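Protein argonaute (Marinitoga piezophila, PDB 5I4A) uses short guide RNAs with a 5'-hydroxyl end to find complementary DNA or RNA targets and cleave them, probably with two divalent metal ions. Local coordinates at residues K442-G447 and E501-K506; S120-E125 and S222-E227; I299-S304 and R391-N396. All coordinates share one frame; numbering follows the deposited sequence.

Contact 1 of 3, residues K442-G447 and E501-K506; sequences KNLYIG and EKYIEK
Y503 on helix 485-507 packs its ring against K442, N443 and L444, where strand 443-452 of the PIWI domain begins; this is helix-on-sheet packing in the RNase H fold. The apolar part is small: CD1 of L444 lies 3.9 Å from CD2 of Y503, and the two side chains run past each other in opposite directions. L444 suits the place because its side chain also touches A465 and L473 on neighbouring strands, and L473 touches Y503 as well.

Backbone contacts come next. With CG anti to the backbone N (chi1 -176°), the tyrosine reaches toward the start of the strand; its CE2 comes 3.5 Å from N443 O, which meets the ring obliquely, and its OH lies 3.2 Å from K442 CA.

Among polar contacts, Y503 OH is hydrogen-bonded to the carbonyl oxygen of E441. A phenylalanine here would probably keep the leucine contact but leave the E441 carbonyl without this partner. The CB bond of N443 points away from the helix; its OD1 bonds N513, and its ND2 bonds Y593 OH and Y445 OH. A buried ring thus packs on L444, while its hydroxyl, satisfied by E441, ties the helix to the chain entering the sheet.

Contact 2 of 3, residues S120-E125 and S222-E227; sequences SLDSNE and SKEVHE
E224 reaches from the first turn of helix 222-231 and lays its carboxylate against L121, D122 and S123, receiving two successive backbone N-H groups of a beta-hairpin loop. The loop joins strands 111-120 and 127-140 in linker L1, whereas the helix belongs to linker L2. A glutamate suits this task: with CG anti to the backbone N (chi1 -161°), the extended chain carries the carboxylate to the loop N-H groups.

L121 comes first. Its CB is 3.4 Å from E224 OE1, and its CD2 is 3.4 Å from E224 CD, so the leucine covers the acid with hydrocarbon; F221 and V127 also touch it. At D122 the backbone N donates to E224 OE2 (2.9 Å), on the syn lone pair. The D122 carboxylate lies unfavourably close to that of E224, because its OD2 is 3.2 Å from E224 OE2, two acceptors with the carboxylate planes 17° apart. Such closeness would tend to raise the affinity of one of the acids for a proton.

S123 gives the second bond, from its N to E224 OE1 (2.7 Å), on the syn side but 20° out of the carboxylate plane. S123 CB lies 3.2 Å from E224 OE1, and a small side chain suits this close approach. The serine OG makes a weak bond to a water, which in turn accepts from the backbone N of E224, one of the N-H groups in the helix's opening turn.

N124 turns its amide away from the helix, and OD1 accepts from the backbone N of N126, a bond local to the loop. Across the base of the loop, S120 OG gives a weak hydrogen bond to E125 O, at 2.9 Å.

Contact 3 of 3, residues I299-S304 and R391-N396; sequences IFFFSS and RNFPDN
F393 drives the edge of its ring at one face of F301, a T-shaped pair that carries the whole contact between strand 295-302 and the loop after helix 387-392. Both belong to the Mid domain, whose parallel sheet flanked by helices is of the Rossmann-like kind found in Argonautes.

The second segment starts at the end of that helix. R391 is exposed and touches Y634, and N392 makes a weak bond from ND2 to the carbonyl oxygen of F358.

F393 is the first residue to leave helical geometry. Its chi1 of -142°, off the usual staggered values, brings the end of the ring up to F301. The ring centroids are 5.1 Å apart and the planes stand at 69°. CZ does the touching: it sits 3.8 Å from both CD1 and CE1 of F301, above the ring but displaced toward its rim. In F301, CG lies beside the backbone N, which carries the ring out from the strand toward F393, and chi2 of 88° turns its face to the incoming edge. F393 also touches A375 and V377 of strand 374-379, while F301 touches V360.

P394 follows and places its CD 3.3 Å above the plane of the F393 ring, toward the rim, which probably restricts the turning of that ring. Farther on, N396 fastens the loop through ND2, which donates to the carbonyl oxygens of I366 and I369. From there the chain enters strand 398-403, completing a beta-alpha-beta crossover from strand 374-379.

No hydrogen bond crosses between the two segments. The slightly positive C-H edge at CZ of F393 faces the pi cloud of F301, adding a weak electrostatic attraction to the dispersion between two buried rings, and it needs no hydrogen-bond partner.

Overall arrangement
The three contacts lie in different parts of the two-lobed protein and do not touch. Contact 2 joins linkers L1 and L2 in the PAZ lobe; contacts 1 and 3 belong to the PIWI and Mid domains of the other lobe. Centres of contacts 1 and 3 are 33 Å apart, against 44 Å between contacts 2 and 3 and 51 Å between contacts 1 and 2. None forms the catalytic site, yet strand 443-452 of contact 1 carries D449 and its helix 485-507 begins at E485, both probable catalytic residues. The nearest atoms to the bound guide RNA are about 9 Å away for contact 2, 12 Å for contact 3 and 17 Å for contact 1.

Contact 1 of 3, residues K442-G447 and E501-K506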
loop_
_atom_site.group_PDB
_atom_site.type_symbol
_atom_site.label_atom_id
_atom_site.label_comp_id
_atom_site.label_asym_id
_atom_site.label_seq_id
_atom_site.Cartn_x
_atom_site.Cartn_y
_atom_site.Cartn_z
ATOM N N LYS A 442 -1.645 17.548 -22.079
ATOM C CA LYS A 442 -1.495 16.649 -23.218
ATOM C C LYS A 442 -1.247 15.200 -22.815
ATOM O O LYS A 442 -1.187 14.334 -23.695
ATOM C CB LYS A 442 -0.355 17.133 -24.108
ATOM C CG LYS A 442 0.989 17.226 -23.402
ATOM C CD LYS A 442 2.027 17.875 -24.306
ATOM C CE LYS A 442 3.276 18.271 -23.536
ATOM N NZ LYS A 442 4.232 19.023 -24.395
ATOM N N ASN A 443 -1.116 14.911 -21.524
ATOM C CA ASN A 443 -0.743 13.588 -21.054
ATOM C C ASN A 443 -1.934 12.886 -20.410
ATOM O O ASN A 443 -2.792 13.518 -19.787
ATOM C CB ASN A 443 0.413 13.678 -20.057
ATOM C CG ASN A 443 1.596 14.447 -20.611
ATOM O OD1 ASN A 443 1.992 14.257 -21.762
ATOM N ND2 ASN A 443 2.163 15.328 -19.796
ATOM N N LEU A 444 -1.972 11.565 -20.569
ATOM C CA LEU A 444 -3.012 10.718 -19.997
ATOM C C LEU A 444 -2.368 9.841 -18.931
ATOM O O LEU A 444 -1.570 8.951 -19.248
ATOM C CB LEU A 444 -3.689 9.878 -21.077
ATOM C CG LEU A 444 -4.695 8.823 -20.607
ATOM C CD1 LEU A 444 -5.799 9.470 -19.793
ATOM C CD2 LEU A 444 -5.271 8.063 -21.792
ATOM N N TYR A 445 -2.713 10.097 -17.672
ATOM C CA TYR A 445 -2.131 9.391 -16.540
ATOM C C TYR A 445 -3.056 8.250 -16.134
ATOM O O TYR A 445 -4.205 8.483 -15.749
ATOM C CB TYR A 445 -1.893 10.353 -15.376
ATOM C CG TYR A 445 -1.028 11.533 -15.765
ATOM C CD1 TYR A 445 0.341 11.387 -15.936
ATOM C CD2 TYR A 445 -1.582 12.790 -15.978
ATOM C CE1 TYR A 445 1.137 12.457 -16.300
ATOM C CE2 TYR A 445 -0.792 13.869 -16.343
ATOM C CZ TYR A 445 0.566 13.695 -16.502
ATOM O OH TYR A 445 1.359 14.759 -16.865
ATOM N N ILE A 446 -2.547 7.022 -16.219
ATOM C CA ILE A 446 -3.325 5.811 -16.000
ATOM C C ILE A 446 -2.644 4.987 -14.918
ATOM O O ILE A 446 -1.420 4.811 -14.943
ATOM C CB ILE A 446 -3.464 4.999 -17.303
ATOM C CG1 ILE A 446 -4.278 5.782 -18.337
ATOM C CG2 ILE A 446 -4.100 3.644 -17.036
ATOM C CD1 ILE A 446 -4.276 5.153 -19.715
ATOM N N GLY A 447 -3.431 4.494 -13.968
ATOM C CA GLY A 447 -2.942 3.600 -12.927
ATOM C C GLY A 447 -3.526 2.211 -13.119
ATOM O O GLY A 447 -4.684 2.070 -13.515
ATOM N N GLU A 501 -10.375 6.498 -24.881
ATOM C CA GLU A 501 -11.505 7.158 -25.522
ATOM C C GLU A 501 -12.070 8.266 -24.640
ATOM O O GLU A 501 -12.493 9.313 -25.144
ATOM C CB GLU A 501 -12.586 6.132 -25.861
ATOM C CG GLU A 501 -13.299 6.403 -27.175
ATOM C CD GLU A 501 -12.349 6.392 -28.356
ATOM O OE1 GLU A 501 -11.507 5.473 -28.435
ATOM O OE2 GLU A 501 -12.434 7.312 -29.196
ATOM N N LYS A 502 -12.080 8.051 -23.319
ATOM C CA LYS A 502 -12.552 9.077 -22.392
ATOM C C LYS A 502 -11.744 10.361 -22.524
ATOM O O LYS A 502 -12.311 11.461 -22.531
ATOM C CB LYS A 502 -12.487 8.551 -20.959
ATOM C CG LYS A 502 -13.391 7.360 -20.692
ATOM C CD LYS A 502 -14.847 7.765 -20.748
ATOM C CE LYS A 502 -15.771 6.568 -20.624
ATOM N NZ LYS A 502 -17.190 6.976 -20.790
ATOM N N TYR A 503 -10.417 10.243 -22.612
ATOM C CA TYR A 503 -9.575 11.416 -22.827
ATOM C C TYR A 503 -9.974 12.137 -24.109
ATOM O O TYR A 503 -10.254 13.340 -24.099
ATOM C CB TYR A 503 -8.100 11.006 -22.872
ATOM C CG TYR A 503 -7.131 12.166 -23.003
ATOM C CD1 TYR A 503 -6.911 12.784 -24.229
ATOM C CD2 TYR A 503 -6.426 12.635 -21.900
ATOM C CE1 TYR A 503 -6.029 13.841 -24.351
ATOM C CE2 TYR A 503 -5.537 13.692 -22.015
ATOM C CZ TYR A 503 -5.344 14.290 -23.245
ATOM O OH TYR A 503 -4.464 15.340 -23.371
ATOM N N ILE A 504 -9.989 11.408 -25.228
ATOM C CA ILE A 504 -10.464 11.973 -26.489
ATOM C C ILE A 504 -11.856 12.562 -26.303
ATOM O O ILE A 504 -12.147 13.676 -26.752
ATOM C CB ILE A 504 -10.457 10.899 -27.591
ATOM C CG1 ILE A 504 -9.085 10.232 -27.689
ATOM C CG2 ILE A 504 -10.874 11.503 -28.927
ATOM C CD1 ILE A 504 -9.110 8.915 -28.429
ATOM N N GLU A 505 -12.731 11.815 -25.625
ATOM C CA GLU A 505 -14.080 12.293 -25.349
ATOM C C GLU A 505 -14.056 13.620 -24.600
ATOM O O GLU A 505 -14.899 14.491 -24.839
ATOM C CB GLU A 505 -14.840 11.228 -24.562
ATOM C CG GLU A 505 -16.232 11.607 -24.147
ATOM C CD GLU A 505 -17.001 10.410 -23.640
ATOM O OE1 GLU A 505 -17.490 9.625 -24.478
ATOM O OE2 GLU A 505 -17.100 10.240 -22.407
ATOM N N LYS A 506 -13.088 13.804 -23.708
ATOM C CA LYS A 506 -13.002 15.063 -22.981
ATOM C C LYS A 506 -12.213 16.131 -23.726
ATOM O O LYS A 506 -12.522 17.320 -23.596
ATOM C CB LYS A 506 -12.366 14.842 -21.605
ATOM C CG LYS A 506 -12.253 16.126 -20.782
ATOM C CD LYS A 506 -11.784 15.900 -19.363
ATOM C CE LYS A 506 -11.953 17.147 -18.523
ATOM N NZ LYS A 506 -11.501 16.945 -17.128
#

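Contact 2 of 3, residues S120-E125 and S222-E227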
loop_
_atom_site.group_PDB
_atom_site.type_symbol
_atom_site.label_atom_id
_atom_site.label_comp_id
_atom_site.label_asym_id
_atom_site.label_seq_id
_atom_site.Cartn_x
_atom_site.Cartn_y
_atom_site.Cartn_z
ATOM N N SER A 120 12.411 -8.224 27.088
ATOM C CA SER A 120 11.029 -8.122 27.525
ATOM C C SER A 120 10.666 -6.662 27.759
ATOM O O SER A 120 11.480 -5.870 28.241
ATOM C CB SER A 120 10.815 -8.933 28.802
ATOM O OG SER A 120 9.458 -8.897 29.216
ATOM N N LEU A 121 9.435 -6.305 27.405
ATOM C CA LEU A 121 8.979 -4.933 27.567
ATOM C C LEU A 121 8.774 -4.612 29.041
ATOM O O LEU A 121 8.147 -5.385 29.772
ATOM C CB LEU A 121 7.678 -4.715 26.796
ATOM C CG LEU A 121 7.780 -4.628 25.271
ATOM C CD1 LEU A 121 6.405 -4.525 24.652
ATOM C CD2 LEU A 121 8.617 -3.439 24.868
ATOM N N ASP A 122 9.313 -3.470 29.478
ATOM C CA ASP A 122 9.041 -2.998 30.832
ATOM C C ASP A 122 7.543 -2.857 31.067
ATOM O O ASP A 122 7.041 -3.169 32.153
ATOM C CB ASP A 122 9.740 -1.659 31.073
ATOM C CG ASP A 122 11.224 -1.706 30.763
ATOM O OD1 ASP A 122 11.886 -2.704 31.121
ATOM O OD2 ASP A 122 11.731 -0.736 30.161
ATOM N N SER A 123 6.811 -2.402 30.047
ATOM C CA SER A 123 5.393 -2.114 30.217
ATOM C C SER A 123 4.572 -3.391 30.359
ATOM O O SER A 123 3.601 -3.427 31.125
ATOM C CB SER A 123 4.887 -1.276 29.040
ATOM O OG SER A 123 3.473 -1.178 29.051
ATOM N N ASN A 124 4.935 -4.447 29.632
ATOM C CA ASN A 124 4.192 -5.703 29.676
ATOM C C ASN A 124 5.193 -6.847 29.728
ATOM O O ASN A 124 5.931 -7.080 28.764
ATOM C CB ASN A 124 3.257 -5.838 28.481
ATOM C CG ASN A 124 2.153 -6.840 28.723
ATOM O OD1 ASN A 124 2.408 -7.987 29.087
ATOM N ND2 ASN A 124 0.914 -6.409 28.537
ATOM N N GLU A 125 5.202 -7.570 30.851
ATOM C CA GLU A 125 6.215 -8.595 31.076
ATOM C C GLU A 125 6.081 -9.754 30.096
ATOM O O GLU A 125 7.071 -10.434 29.800
ATOM C CB GLU A 125 6.123 -9.097 32.518
ATOM C CG GLU A 125 7.310 -9.923 32.978
ATOM C CD GLU A 125 8.590 -9.114 33.096
ATOM O OE1 GLU A 125 8.541 -7.872 32.959
ATOM O OE2 GLU A 125 9.652 -9.726 33.334
ATOM N N SER A 222 1.728 0.602 23.972
ATOM C CA SER A 222 2.171 1.318 22.779
ATOM C C SER A 222 3.188 2.411 23.086
ATOM O O SER A 222 3.949 2.794 22.192
ATOM C CB SER A 222 0.969 1.923 22.054
ATOM O OG SER A 222 0.171 2.688 22.942
ATOM N N LYS A 223 3.214 2.928 24.317
ATOM C CA LYS A 223 4.197 3.952 24.664
ATOM C C LYS A 223 5.614 3.412 24.536
ATOM O O LYS A 223 6.478 4.040 23.912
ATOM C CB LYS A 223 3.942 4.477 26.077
ATOM C CG LYS A 223 5.151 5.153 26.713
ATOM C CD LYS A 223 4.765 5.922 27.965
ATOM C CE LYS A 223 5.990 6.405 28.725
ATOM N NZ LYS A 223 6.535 5.354 29.626
ATOM N N GLU A 224 5.873 2.239 25.117
ATOM C CA GLU A 224 7.196 1.642 24.983
ATOM C C GLU A 224 7.463 1.203 23.549
ATOM O O GLU A 224 8.609 1.255 23.090
ATOM C CB GLU A 224 7.347 0.464 25.946
ATOM C CG GLU A 224 8.789 0.069 26.215
ATOM C CD GLU A 224 8.912 -1.036 27.245
ATOM O OE1 GLU A 224 7.873 -1.468 27.785
ATOM O OE2 GLU A 224 10.050 -1.479 27.510
ATOM N N VAL A 225 6.422 0.779 22.825
ATOM C CA VAL A 225 6.586 0.427 21.417
ATOM C C VAL A 225 7.012 1.648 20.612
ATOM O O VAL A 225 7.874 1.558 19.726
ATOM C CB VAL A 225 5.286 -0.192 20.868
ATOM C CG1 VAL A 225 5.377 -0.391 19.360
ATOM C CG2 VAL A 225 5.001 -1.513 21.558
ATOM N N HIS A 226 6.427 2.811 20.911
ATOM C CA HIS A 226 6.809 4.033 20.210
ATOM C C HIS A 226 8.219 4.474 20.587
ATOM O O HIS A 226 9.003 4.869 19.717
ATOM C CB HIS A 226 5.800 5.144 20.503
ATOM C CG HIS A 226 4.469 4.940 19.849
ATOM N ND1 HIS A 226 4.330 4.345 18.614
ATOM C CD2 HIS A 226 3.216 5.250 20.260
ATOM C CE1 HIS A 226 3.050 4.298 18.290
ATOM N NE2 HIS A 226 2.353 4.841 19.273
ATOM N N GLU A 227 8.558 4.419 21.879
ATOM C CA GLU A 227 9.897 4.805 22.318
ATOM C C GLU A 227 10.965 3.975 21.617
ATOM O O GLU A 227 11.948 4.515 21.093
ATOM C CB GLU A 227 10.017 4.655 23.834
ATOM C CG GLU A 227 9.436 5.814 24.622
ATOM C CD GLU A 227 9.076 5.430 26.043
ATOM O OE1 GLU A 227 9.306 4.261 26.424
ATOM O OE2 GLU A 227 8.555 6.296 26.777
HETATM O O HOH W 1 4.523 1.543 27.343
#

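Contact 3 of 3, residues I299-S304 and R391-N396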
loop_
_atom_site.group_PDB
_atom_site.type_symbol
_atom_site.label_atom_id
_atom_site.label_comp_id
_atom_site.label_asym_id
_atom_site.label_seq_id
_atom_site.Cartn_x
_atom_site.Cartn_y
_atom_site.Cartn_z
ATOM N N ILE A 299 -28.983 17.701 2.065
ATOM C CA ILE A 299 -30.063 17.259 2.938
ATOM C C ILE A 299 -29.458 16.343 3.997
ATOM O O ILE A 299 -28.318 15.892 3.880
ATOM C CB ILE A 299 -31.199 16.537 2.179
ATOM C CG1 ILE A 299 -30.652 15.351 1.381
ATOM C CG2 ILE A 299 -31.953 17.510 1.277
ATOM C CD1 ILE A 299 -31.727 14.546 0.681
ATOM N N PHE A 300 -30.242 16.064 5.038
ATOM C CA PHE A 300 -29.772 15.340 6.212
ATOM C C PHE A 300 -30.493 14.005 6.356
ATOM O O PHE A 300 -31.704 13.912 6.123
ATOM C CB PHE A 300 -29.981 16.162 7.496
ATOM C CG PHE A 300 -29.242 17.471 7.518
ATOM C CD1 PHE A 300 -29.822 18.619 7.004
ATOM C CD2 PHE A 300 -27.973 17.556 8.072
ATOM C CE1 PHE A 300 -29.144 19.825 7.032
ATOM C CE2 PHE A 300 -27.293 18.758 8.100
ATOM C CZ PHE A 300 -27.880 19.892 7.580
ATOM N N PHE A 301 -29.746 12.977 6.759
ATOM C CA PHE A 301 -30.305 11.666 7.074
ATOM C C PHE A 301 -29.874 11.272 8.479
ATOM O O PHE A 301 -28.675 11.233 8.777
ATOM C CB PHE A 301 -29.857 10.605 6.064
ATOM C CG PHE A 301 -30.514 10.730 4.717
ATOM C CD1 PHE A 301 -29.958 11.531 3.733
ATOM C CD2 PHE A 301 -31.685 10.047 4.437
ATOM C CE1 PHE A 301 -30.563 11.648 2.491
ATOM C CE2 PHE A 301 -32.292 10.160 3.202
ATOM C CZ PHE A 301 -31.733 10.963 2.229
ATOM N N PHE A 302 -30.846 10.973 9.333
ATOM C CA PHE A 302 -30.584 10.556 10.700
ATOM C C PHE A 302 -31.044 9.117 10.892
ATOM O O PHE A 302 -31.997 8.662 10.254
ATOM C CB PHE A 302 -31.289 11.468 11.708
ATOM C CG PHE A 302 -30.907 12.915 11.585
ATOM C CD1 PHE A 302 -31.582 13.752 10.712
ATOM C CD2 PHE A 302 -29.883 13.445 12.348
ATOM C CE1 PHE A 302 -31.236 15.079 10.599
ATOM C CE2 PHE A 302 -29.534 14.773 12.239
ATOM C CZ PHE A 302 -30.212 15.590 11.361
ATOM N N SER A 303 -30.358 8.399 11.784
ATOM C CA SER A 303 -30.707 7.006 12.029
ATOM C C SER A 303 -31.969 6.866 12.871
ATOM O O SER A 303 -32.558 5.779 12.905
ATOM C CB SER A 303 -29.540 6.284 12.703
ATOM O OG SER A 303 -29.272 6.825 13.984
ATOM N N SER A 304 -32.400 7.934 13.541
ATOM C CA SER A 304 -33.592 7.910 14.380
ATOM C C SER A 304 -33.921 9.335 14.795
ATOM O O SER A 304 -33.085 10.238 14.697
ATOM C CB SER A 304 -33.397 7.032 15.621
ATOM O OG SER A 304 -32.354 7.536 16.441
ATOM N N ARG A 391 -24.400 0.773 -1.138
ATOM C CA ARG A 391 -25.079 -0.046 -2.139
ATOM C C ARG A 391 -26.560 0.299 -2.244
ATOM O O ARG A 391 -27.121 0.323 -3.345
ATOM C CB ARG A 391 -24.878 -1.519 -1.783
ATOM C CG ARG A 391 -25.583 -2.552 -2.638
ATOM C CD ARG A 391 -24.957 -3.910 -2.335
ATOM N NE ARG A 391 -25.819 -5.048 -2.628
ATOM C CZ ARG A 391 -25.425 -6.315 -2.541
ATOM N NH1 ARG A 391 -24.180 -6.602 -2.179
ATOM N NH2 ARG A 391 -26.271 -7.297 -2.821
ATOM N N ASN A 392 -27.209 0.580 -1.114
ATOM C CA ASN A 392 -28.650 0.794 -1.080
ATOM C C ASN A 392 -29.044 2.261 -1.157
ATOM O O ASN A 392 -30.232 2.559 -1.323
ATOM C CB ASN A 392 -29.237 0.179 0.191
ATOM C CG ASN A 392 -28.867 -1.278 0.347
ATOM O OD1 ASN A 392 -28.778 -2.012 -0.636
ATOM N ND2 ASN A 392 -28.635 -1.702 1.585
ATOM N N PHE A 393 -28.088 3.176 -1.045
ATOM C CA PHE A 393 -28.413 4.589 -1.025
ATOM C C PHE A 393 -28.880 5.052 -2.403
ATOM O O PHE A 393 -28.432 4.526 -3.427
ATOM C CB PHE A 393 -27.204 5.403 -0.585
ATOM C CG PHE A 393 -27.556 6.563 0.284
ATOM C CD1 PHE A 393 -27.986 6.363 1.585
ATOM C CD2 PHE A 393 -27.465 7.854 -0.199
ATOM C CE1 PHE A 393 -28.317 7.431 2.387
ATOM C CE2 PHE A 393 -27.798 8.921 0.595
ATOM C CZ PHE A 393 -28.222 8.712 1.891
ATOM N N PRO A 394 -29.792 6.024 -2.456
ATOM C CA PRO A 394 -30.233 6.552 -3.755
ATOM C C PRO A 394 -29.052 7.082 -4.554
ATOM O O PRO A 394 -28.204 7.813 -4.034
ATOM C CB PRO A 394 -31.212 7.668 -3.371
ATOM C CG PRO A 394 -31.685 7.308 -2.001
ATOM C CD PRO A 394 -30.523 6.636 -1.332
ATOM N N ASP A 395 -28.999 6.704 -5.831
ATOM C CA ASP A 395 -27.846 7.014 -6.662
ATOM C C ASP A 395 -27.811 8.465 -7.119
ATOM O O ASP A 395 -26.765 8.926 -7.586
ATOM C CB ASP A 395 -27.814 6.089 -7.881
ATOM C CG ASP A 395 -27.654 4.632 -7.498
ATOM O OD1 ASP A 395 -26.940 4.348 -6.513
ATOM O OD2 ASP A 395 -28.248 3.769 -8.177
ATOM N N ASN A 396 -28.916 9.195 -6.997
ATOM C CA ASN A 396 -28.917 10.605 -7.362
ATOM C C ASN A 396 -28.403 11.504 -6.243
ATOM O O ASN A 396 -28.394 12.727 -6.408
ATOM C CB ASN A 396 -30.324 11.040 -7.784
ATOM C CG ASN A 396 -31.366 10.773 -6.718
ATOM O OD1 ASN A 396 -31.264 9.811 -5.957
ATOM N ND2 ASN A 396 -32.382 11.627 -6.659
#